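Local atomic coordinates of triosephosphate isomerase (PDB entry 4O4V), a protein that probably catalyses the interconversion of D-glyceraldehyde 3-phosphate and dihydroxyacetone phosphate, a step shared by glycolysis and gluconeogenesis, working as a homodimer. Residues 124-129 and 161-166. Numbering follows the deposited sequence.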
# COMPACT_ATOMS: atom_id res chain seq x y z
N TYR A 124 16.58 0.31 5.81
CA TYR A 124 16.03 1.53 6.42
C TYR A 124 16.68 2.75 5.78
O TYR A 124 17.92 2.87 5.79
CB TYR A 124 16.28 1.51 7.93
CG TYR A 124 15.48 2.54 8.69
CD1 TYR A 124 15.94 3.82 8.86
CD2 TYR A 124 14.25 2.20 9.24
CE1 TYR A 124 15.18 4.76 9.61
CE2 TYR A 124 13.52 3.11 9.96
CZ TYR A 124 13.98 4.38 10.14
OH TYR A 124 13.21 5.24 10.90
N CYS A 125 15.89 3.64 5.19
CA CYS A 125 16.39 4.76 4.42
C CYS A 125 16.37 6.05 5.20
O CYS A 125 15.47 6.30 5.99
CB CYS A 125 15.52 4.92 3.16
SG CYS A 125 15.44 3.48 2.08
N CYS A 126 17.37 6.89 4.93
CA CYS A 126 17.49 8.22 5.52
C CYS A 126 18.11 9.15 4.48
O CYS A 126 18.49 8.69 3.38
CB CYS A 126 18.41 8.12 6.73
SG CYS A 126 20.14 7.71 6.39
N GLY A 127 18.17 10.45 4.79
CA GLY A 127 18.82 11.41 3.91
C GLY A 127 18.22 12.79 4.03
O GLY A 127 17.04 12.94 4.32
N GLU A 128 19.07 13.80 3.81
CA GLU A 128 18.67 15.20 3.96
C GLU A 128 18.27 15.87 2.66
O GLU A 128 18.66 15.47 1.57
CB GLU A 128 19.78 16.00 4.64
CG GLU A 128 20.84 16.60 3.74
CD GLU A 128 21.86 15.65 3.17
OE1 GLU A 128 21.72 14.39 3.30
OE2 GLU A 128 22.84 16.15 2.57
N HIS A 129 17.48 16.92 2.82
CA HIS A 129 16.98 17.75 1.73
C HIS A 129 17.92 18.92 1.47
O HIS A 129 18.90 19.17 2.19
CB HIS A 129 15.60 18.29 2.08
CG HIS A 129 14.58 17.22 2.26
ND1 HIS A 129 14.49 16.43 3.38
CD2 HIS A 129 13.61 16.80 1.42
CE1 HIS A 129 13.51 15.55 3.22
NE2 HIS A 129 12.95 15.76 2.05
N VAL A 161 19.67 -5.52 9.79
CA VAL A 161 19.50 -4.13 9.41
C VAL A 161 20.52 -3.72 8.37
O VAL A 161 21.72 -3.94 8.57
CB VAL A 161 19.63 -3.20 10.64
CG1 VAL A 161 19.56 -1.73 10.28
CG2 VAL A 161 18.58 -3.54 11.67
N VAL A 162 20.05 -3.10 7.30
CA VAL A 162 20.87 -2.41 6.31
C VAL A 162 20.37 -0.97 6.27
O VAL A 162 19.15 -0.76 6.37
CB VAL A 162 20.73 -3.10 4.94
CG1 VAL A 162 21.39 -2.32 3.82
CG2 VAL A 162 21.27 -4.53 5.00
N ILE A 163 21.25 0.00 6.13
CA ILE A 163 20.85 1.41 6.07
C ILE A 163 21.17 1.95 4.69
O ILE A 163 22.25 1.69 4.18
CB ILE A 163 21.60 2.23 7.15
CG1 ILE A 163 21.26 1.71 8.55
CG2 ILE A 163 21.28 3.71 7.01
CD1 ILE A 163 22.12 2.27 9.65
N ALA A 164 20.25 2.69 4.08
CA ALA A 164 20.49 3.34 2.79
C ALA A 164 20.46 4.85 2.95
O ALA A 164 19.50 5.41 3.52
CB ALA A 164 19.48 2.90 1.76
N TYR A 165 21.47 5.53 2.44
CA TYR A 165 21.52 6.98 2.40
C TYR A 165 21.06 7.51 1.05
O TYR A 165 21.64 7.18 -0.00
CB TYR A 165 22.97 7.46 2.62
CG TYR A 165 23.09 8.96 2.40
CD1 TYR A 165 22.48 9.85 3.26
CD2 TYR A 165 23.71 9.48 1.28
CE1 TYR A 165 22.52 11.23 3.01
CE2 TYR A 165 23.76 10.84 1.04
CZ TYR A 165 23.16 11.72 1.89
OH TYR A 165 23.20 13.07 1.59
N GLU A 166 20.05 8.37 1.08
CA GLU A 166 19.46 8.99 -0.11
C GLU A 166 19.79 10.47 -0.10
O GLU A 166 19.33 11.20 0.78
CB GLU A 166 17.94 8.84 -0.11
CG GLU A 166 17.46 7.42 -0.14
CD GLU A 166 15.94 7.42 -0.25
OE1 GLU A 166 15.39 7.71 -1.38
OE2 GLU A 166 15.27 7.38 0.79
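Tyr165 OH takes part in two hydrogen bonds: it gives its proton to Glu128 OE1 at 2.6 Å and is also bonded to Trp169 NE1. Glu128 OE1 takes the bond on its syn side and lies at the edge of the tyrosine ring, with carboxylate and ring planes 28° apart. Because CG of Glu128 stands between its backbone N and carbonyl carbon (chi1 88°) and the chain bends at chi2, the acid curls back to the phenol; its other oxygen, OE2, forms a salt bridge with Arg133. A carboxylate suits this buried place because it can serve hydroxyl and guanidinium together.

Upstream of this pair, the backbones run side by side as parallel strands, the fifth and sixth of the TIM barrel, joined by a beta-alpha-beta crossover through helices 130-134 and 138-149. Tyr124 and Cys126 each turn both N and O to the neighbouring strand, bonding to Val162 O and Ala164 N, then to Ala164 O and Glu166 N, with N...O distances of 2.8 to 3.0 Å. The last carries the pairing one residue past the end of strand 161-165.

Tyr124, Cys126, Ile163 and Tyr165 face the outer helices: compact Cys126 SG packs 4.2 Å from Ile163 CG2 and also meets Ile189 of helix 179-197. On the barrel's inner side, small residues fit: Cys125 SG rests 4.1 Å from Ala164 CB. The side chain of Glu166, extended beyond CG, brings OE2 to 3.4 Å from Cys125 CB, while OE1 is hydrogen-bonded to Ser95 OG; its place at the C-terminal end of the strand, where TIM barrels carry their active sites, is consistent with that of the family's active-site glutamate. Glycine is called for at Gly127, whose backbone (phi 152°) would jam a CB against the preceding carbonyl oxygen; its bare CA instead comes close to Glu166 O in a CA-H...O contact.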